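Local atomic coordinates of Tv2483 (Treponema vincentii, PDB entry 6DET), a protein that selectively binds L-arginine, probably as the substrate-binding lipoprotein of an amino-acid ABC transporter. Residues Tyr80-Asn92 with Ile99-Tyr113. Residues are numbered along the deposited sequence; the frame is centred on the assembly and turned at random.
Sequences YPIQWAQKEILLN and IASGFSVTEERKQHY. With ARG (arginine), chain B.
The indole edge of Trp-84 meets Ala-100 O, 3.2 Å from CH2; this carbonyl oxygen is buried against the ring's C-H groups without a hydrogen-bond partner. Ile-99 CG2 comes in obliquely against CZ3. Lys-87 CD lies over the centre of one indole face, and the bound arginine's terminal nitrogens approach the other, NH2 3.3 Å above the plane and offset toward the rim, the ligand guanidinium being tilted from the indole. Phe-103 turns its edge to Trp-84 CH2 and carries the guanidinium of Arg-109 on one face, NH1 over its centre. The Tyr-113 ring has Phe-103 CZ over one face and Leu-91 CD2 at its edge, 3.6 Å from CD1; its OH rests against Glu-88 CB. Ile-99 CD1 fills in between Lys-87 CB and Leu-91 CD2. Farther out, His-112 ND1 donates in its own ring plane to the syn side of Glu-88 OE2 (2.8 Å, 164°), but tilted from the carboxylate plane. A bend at the end of the Lys-87 chain (chi4 -67°) brings NZ back to Trp-84 O, above the carbonyl plane, and NZ also hydrogen-bonds to Asp-150 O.

Both segments thus build one wall of the arginine pocket. Arg-109 grips the ligand carboxylate through NH1 to O (2.8 Å) and NH2 to OXT, and Trp-84 NE1 donates to OXT (2.9 Å); Gly-102 O and Ser-104 OG accept from the ligand amino group. A water accepting from both Lys-87 NZ and Arg-109 NH2 joins the two cations beside that carboxylate, whose charge they would help to balance. Ser-101 O accepts from the ligand's NH2 (2.8 Å), Glu-148 and Asp-193 also bond the ligand, and the indole may add some cation-pi attraction, together consistent with selectivity for L-arginine.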
loop_
_atom_site.group_PDB
_atom_site.type_symbol
_atom_site.label_atom_id
_atom_site.label_comp_id
_atom_site.label_asym_id
_atom_site.label_seq_id
_atom_site.Cartn_x
_atom_site.Cartn_y
_atom_site.Cartn_z
ATOM N N TYR A 80 -3.933 13.642 -3.317
ATOM C CA TYR A 80 -3.365 14.020 -4.599
ATOM C C TYR A 80 -3.018 12.752 -5.358
ATOM O O TYR A 80 -2.121 12.003 -4.929
ATOM C CB TYR A 80 -2.120 14.896 -4.454
ATOM C CG TYR A 80 -1.648 15.399 -5.817
ATOM C CD1 TYR A 80 -2.568 15.848 -6.766
ATOM C CD2 TYR A 80 -0.305 15.403 -6.170
ATOM C CE1 TYR A 80 -2.169 16.288 -8.014
ATOM C CE2 TYR A 80 0.104 15.851 -7.427
ATOM C CZ TYR A 80 -0.839 16.290 -8.342
ATOM O OH TYR A 80 -0.467 16.734 -9.592
ATOM N N PRO A 81 -3.697 12.451 -6.455
ATOM C CA PRO A 81 -3.335 11.260 -7.230
ATOM C C PRO A 81 -1.959 11.418 -7.857
ATOM O O PRO A 81 -1.693 12.395 -8.566
ATOM C CB PRO A 81 -4.433 11.178 -8.294
ATOM C CG PRO A 81 -5.565 11.980 -7.765
ATOM C CD PRO A 81 -4.957 13.059 -6.921
ATOM N N ILE A 82 -1.106 10.430 -7.629
ATOM C CA ILE A 82 0.257 10.414 -8.138
ATOM C C ILE A 82 0.484 9.201 -9.025
ATOM O O ILE A 82 -0.264 8.215 -8.996
ATOM C CB ILE A 82 1.303 10.425 -7.025
ATOM C CG1 ILE A 82 1.145 9.201 -6.104
ATOM C CG2 ILE A 82 1.188 11.740 -6.203
ATOM C CD1 ILE A 82 2.321 8.979 -5.160
ATOM N N GLN A 83 1.546 9.302 -9.822
ATOM C CA GLN A 83 2.141 8.158 -10.510
ATOM C C GLN A 83 3.048 7.439 -9.517
ATOM O O GLN A 83 3.983 8.042 -8.982
ATOM C CB GLN A 83 2.937 8.622 -11.729
ATOM C CG GLN A 83 3.583 7.508 -12.516
ATOM C CD GLN A 83 2.558 6.601 -13.148
ATOM O OE1 GLN A 83 2.311 5.489 -12.675
ATOM N NE2 GLN A 83 1.940 7.079 -14.218
ATOM N N TRP A 84 2.765 6.163 -9.233
ATOM C CA TRP A 84 3.455 5.525 -8.123
ATOM C C TRP A 84 4.966 5.569 -8.311
ATOM O O TRP A 84 5.713 5.700 -7.333
ATOM C CB TRP A 84 2.976 4.073 -7.972
ATOM C CG TRP A 84 3.331 3.423 -6.642
ATOM C CD1 TRP A 84 4.135 2.313 -6.452
ATOM C CD2 TRP A 84 2.866 3.798 -5.339
ATOM N NE1 TRP A 84 4.207 2.003 -5.118
ATOM C CE2 TRP A 84 3.440 2.892 -4.414
ATOM C CE3 TRP A 84 2.033 4.811 -4.861
ATOM C CZ2 TRP A 84 3.213 2.975 -3.046
ATOM C CZ3 TRP A 84 1.798 4.891 -3.483
ATOM C CH2 TRP A 84 2.391 3.975 -2.596
ATOM N N ALA A 85 5.435 5.419 -9.561
ATOM C CA ALA A 85 6.870 5.360 -9.830
ATOM C C ALA A 85 7.568 6.675 -9.516
ATOM O O ALA A 85 8.791 6.688 -9.342
ATOM C CB ALA A 85 7.122 4.998 -11.298
ATOM N N GLN A 86 6.815 7.769 -9.429
ATOM C CA GLN A 86 7.339 9.106 -9.162
ATOM C C GLN A 86 7.268 9.494 -7.692
ATOM O O GLN A 86 7.581 10.644 -7.357
ATOM C CB GLN A 86 6.552 10.156 -9.969
ATOM C CG GLN A 86 6.738 10.087 -11.482
ATOM C CD GLN A 86 8.194 10.074 -11.871
ATOM O OE1 GLN A 86 8.914 11.040 -11.634
ATOM N NE2 GLN A 86 8.650 8.962 -12.439
ATOM N N LYS A 87 6.840 8.578 -6.817
ATOM C CA LYS A 87 6.455 8.970 -5.468
ATOM C C LYS A 87 7.628 9.571 -4.706
ATOM O O LYS A 87 7.448 10.532 -3.954
ATOM C CB LYS A 87 5.846 7.763 -4.715
ATOM C CG LYS A 87 6.724 6.525 -4.555
ATOM C CD LYS A 87 5.930 5.378 -3.937
ATOM C CE LYS A 87 6.760 4.106 -3.953
ATOM N NZ LYS A 87 6.986 3.651 -5.377
ATOM N N GLU A 88 8.838 9.038 -4.884
ATOM C CA GLU A 88 9.984 9.561 -4.133
ATOM C C GLU A 88 10.316 10.995 -4.550
ATOM O O GLU A 88 10.610 11.853 -3.700
ATOM C CB GLU A 88 11.193 8.653 -4.342
ATOM C CG GLU A 88 12.317 8.998 -3.396
ATOM C CD GLU A 88 13.552 8.138 -3.566
ATOM O OE1 GLU A 88 13.642 7.398 -4.569
ATOM O OE2 GLU A 88 14.443 8.223 -2.688
ATOM N N ILE A 89 10.299 11.259 -5.850
ATOM C CA ILE A 89 10.567 12.604 -6.351
ATOM C C ILE A 89 9.473 13.572 -5.926
ATOM O O ILE A 89 9.757 14.698 -5.511
ATOM C CB ILE A 89 10.716 12.573 -7.887
ATOM C CG1 ILE A 89 11.865 11.654 -8.313
ATOM C CG2 ILE A 89 10.913 14.001 -8.435
ATOM C CD1 ILE A 89 13.208 11.950 -7.663
ATOM N N LEU A 90 8.203 13.164 -6.033
ATOM C CA LEU A 90 7.115 14.075 -5.673
ATOM C C LEU A 90 7.177 14.448 -4.199
ATOM O O LEU A 90 6.917 15.600 -3.823
ATOM C CB LEU A 90 5.772 13.444 -6.001
ATOM C CG LEU A 90 5.575 13.234 -7.528
ATOM C CD1 LEU A 90 4.403 12.289 -7.749
ATOM C CD2 LEU A 90 5.361 14.542 -8.188
ATOM N N LEU A 91 7.512 13.473 -3.354
ATOM C CA LEU A 91 7.674 13.734 -1.926
ATOM C C LEU A 91 8.873 14.639 -1.654
ATOM O O LEU A 91 8.765 15.647 -0.936
ATOM C CB LEU A 91 7.820 12.395 -1.205
ATOM C CG LEU A 91 7.998 12.443 0.319
ATOM C CD1 LEU A 91 6.745 12.992 0.967
ATOM C CD2 LEU A 91 8.328 11.048 0.865
ATOM N N ASN A 92 10.037 14.289 -2.206
ATOM C CA ASN A 92 11.260 15.019 -1.870
ATOM C C ASN A 92 11.288 16.431 -2.442
ATOM O O ASN A 92 11.953 17.314 -1.875
ATOM C CB ASN A 92 12.468 14.216 -2.346
ATOM C CG ASN A 92 12.800 13.090 -1.402
ATOM O OD1 ASN A 92 12.334 13.077 -0.265
ATOM N ND2 ASN A 92 13.612 12.143 -1.856
ATOM N N ILE A 99 2.978 9.730 1.658
ATOM C CA ILE A 99 2.535 8.726 0.686
ATOM C C ILE A 99 1.734 7.671 1.434
ATOM O O ILE A 99 2.188 7.172 2.465
ATOM C CB ILE A 99 3.712 8.042 -0.030
ATOM C CG1 ILE A 99 4.683 9.067 -0.638
ATOM C CG2 ILE A 99 3.172 7.129 -1.149
ATOM C CD1 ILE A 99 6.051 8.485 -0.941
ATOM N N ALA A 100 0.526 7.391 0.950
ATOM C CA ALA A 100 -0.319 6.333 1.489
ATOM C C ALA A 100 -0.611 5.357 0.337
ATOM O O ALA A 100 0.280 5.103 -0.476
ATOM C CB ALA A 100 -1.571 6.946 2.131
ATOM N N SER A 101 -1.815 4.784 0.272
ATOM C CA SER A 101 -2.173 3.784 -0.750
ATOM C C SER A 101 -1.471 2.446 -0.547
ATOM O O SER A 101 -1.129 1.759 -1.514
ATOM C CB SER A 101 -1.898 4.311 -2.173
ATOM O OG SER A 101 -2.777 5.352 -2.387
ATOM N N GLY A 102 -1.270 2.040 0.714
ATOM C CA GLY A 102 -0.704 0.727 0.975
ATOM C C GLY A 102 0.801 0.673 0.790
ATOM O O GLY A 102 1.332 -0.237 0.156
ATOM N N PHE A 103 1.504 1.667 1.337
ATOM C CA PHE A 103 2.955 1.764 1.216
ATOM C C PHE A 103 3.639 0.757 2.150
ATOM O O PHE A 103 3.519 0.862 3.381
ATOM C CB PHE A 103 3.366 3.214 1.531
ATOM C CG PHE A 103 4.825 3.518 1.272
ATOM C CD1 PHE A 103 5.211 4.235 0.142
ATOM C CD2 PHE A 103 5.807 3.141 2.184
ATOM C CE1 PHE A 103 6.541 4.505 -0.087
ATOM C CE2 PHE A 103 7.144 3.420 1.942
ATOM C CZ PHE A 103 7.504 4.113 0.806
ATOM N N SER A 104 4.400 -0.180 1.575
ATOM C CA SER A 104 5.095 -1.216 2.345
ATOM C C SER A 104 6.430 -0.751 2.938
ATOM O O SER A 104 7.245 -0.101 2.279
ATOM C CB SER A 104 5.345 -2.416 1.446
ATOM O OG SER A 104 4.113 -2.939 0.989
ATOM N N VAL A 105 6.660 -1.104 4.204
ATOM C CA VAL A 105 7.994 -0.993 4.772
ATOM C C VAL A 105 8.923 -2.016 4.128
ATOM O O VAL A 105 8.595 -3.204 4.030
ATOM C CB VAL A 105 7.955 -1.187 6.297
ATOM C CG1 VAL A 105 9.370 -1.086 6.851
ATOM C CG2 VAL A 105 7.044 -0.155 6.930
ATOM N N THR A 106 10.086 -1.555 3.667
ATOM C CA THR A 106 11.183 -2.427 3.285
ATOM C C THR A 106 12.457 -1.873 3.890
ATOM O O THR A 106 12.542 -0.688 4.253
ATOM C CB THR A 106 11.397 -2.545 1.771
ATOM O OG1 THR A 106 11.938 -1.311 1.279
ATOM C CG2 THR A 106 10.093 -2.886 1.026
ATOM N N GLU A 107 13.465 -2.742 3.980
ATOM C CA GLU A 107 14.739 -2.293 4.526
ATOM C C GLU A 107 15.362 -1.213 3.645
ATOM O O GLU A 107 15.852 -0.194 4.150
ATOM C CB GLU A 107 15.679 -3.484 4.703
ATOM C CG GLU A 107 15.265 -4.409 5.848
ATOM C CD GLU A 107 15.130 -3.684 7.185
ATOM O OE1 GLU A 107 16.133 -3.126 7.667
ATOM O OE2 GLU A 107 14.006 -3.638 7.736
ATOM N N GLU A 108 15.324 -1.401 2.324
ATOM C CA GLU A 108 15.814 -0.380 1.394
ATOM C C GLU A 108 15.113 0.957 1.618
ATOM O O GLU A 108 15.755 2.017 1.660
ATOM C CB GLU A 108 15.618 -0.860 -0.051
ATOM C CG GLU A 108 15.609 0.222 -1.142
ATOM C CD GLU A 108 16.982 0.751 -1.466
ATOM O OE1 GLU A 108 17.957 0.318 -0.823
ATOM O OE2 GLU A 108 17.089 1.596 -2.377
ATOM N N ARG A 109 13.785 0.935 1.750
ATOM C CA ARG A 109 13.035 2.183 1.880
ATOM C C ARG A 109 13.337 2.928 3.183
ATOM O O ARG A 109 13.160 4.158 3.238
ATOM C CB ARG A 109 11.548 1.895 1.776
ATOM C CG ARG A 109 11.129 1.593 0.371
ATOM C CD ARG A 109 9.671 1.158 0.294
ATOM N NE ARG A 109 9.236 1.025 -1.111
ATOM C CZ ARG A 109 7.990 0.756 -1.492
ATOM N NH1 ARG A 109 7.040 0.563 -0.577
ATOM N NH2 ARG A 109 7.691 0.691 -2.802
ATOM N N LYS A 110 13.825 2.228 4.213
ATOM C CA LYS A 110 14.259 2.910 5.433
ATOM C C LYS A 110 15.383 3.898 5.168
ATOM O O LYS A 110 15.568 4.838 5.958
ATOM C CB LYS A 110 14.719 1.896 6.502
ATOM C CG LYS A 110 13.568 1.093 7.086
ATOM C CD LYS A 110 14.022 0.046 8.133
ATOM C CE LYS A 110 12.811 -0.687 8.723
ATOM N NZ LYS A 110 13.156 -1.925 9.509
ATOM N N GLN A 111 16.152 3.695 4.102
ATOM C CA GLN A 111 17.218 4.611 3.716
ATOM C C GLN A 111 16.729 5.759 2.844
ATOM O O GLN A 111 17.529 6.622 2.484
ATOM C CB GLN A 111 18.323 3.872 2.953
ATOM C CG GLN A 111 18.792 2.579 3.574
ATOM C CD GLN A 111 19.325 2.764 4.973
ATOM O OE1 GLN A 111 19.891 3.807 5.300
ATOM N NE2 GLN A 111 19.145 1.750 5.812
ATOM N N HIS A 112 15.450 5.782 2.473
ATOM C CA HIS A 112 14.937 6.795 1.560
ATOM C C HIS A 112 13.783 7.582 2.129
ATOM O O HIS A 112 13.433 8.632 1.569
ATOM C CB HIS A 112 14.449 6.156 0.249
ATOM C CG HIS A 112 15.529 5.539 -0.576
ATOM N ND1 HIS A 112 15.901 6.044 -1.803
ATOM C CD2 HIS A 112 16.302 4.449 -0.365
ATOM C CE1 HIS A 112 16.865 5.299 -2.309
ATOM N NE2 HIS A 112 17.126 4.324 -1.457
ATOM N N TYR A 113 13.168 7.105 3.202
ATOM C CA TYR A 113 11.948 7.679 3.748
ATOM C C TYR A 113 11.968 7.585 5.260
ATOM O O TYR A 113 12.585 6.673 5.834
ATOM C CB TYR A 113 10.681 6.936 3.273
ATOM C CG TYR A 113 10.465 6.827 1.776
ATOM C CD1 TYR A 113 9.738 7.791 1.097
ATOM C CD2 TYR A 113 10.930 5.725 1.055
ATOM C CE1 TYR A 113 9.492 7.686 -0.247
ATOM C CE2 TYR A 113 10.702 5.615 -0.296
ATOM C CZ TYR A 113 9.979 6.597 -0.946
ATOM O OH TYR A 113 9.730 6.493 -2.300
HETATM N N ARG B . 2.620 -2.082 -1.249
HETATM C CA ARG B . 2.936 -1.464 -2.563
HETATM C C ARG B . 4.153 -0.557 -2.414
HETATM O O ARG B . 4.452 -0.148 -1.276
HETATM C CB ARG B . 1.753 -0.653 -3.089
HETATM C CG ARG B . 0.529 -1.487 -3.451
HETATM C CD ARG B . -0.673 -0.658 -3.895
HETATM N NE ARG B . -0.379 0.041 -5.131
HETATM C CZ ARG B . -0.171 1.348 -5.237
HETATM N NH1 ARG B . 0.135 1.840 -6.441
HETATM N NH2 ARG B . -0.242 2.150 -4.173
HETATM O OXT ARG B . 4.805 -0.230 -3.415
HETATM O O HOH W 1 9.485 2.123 -4.528
HETATM O O HOH W 2 14.676 9.792 -0.572
HETATM O O HOH W 3 12.686 11.460 1.808
#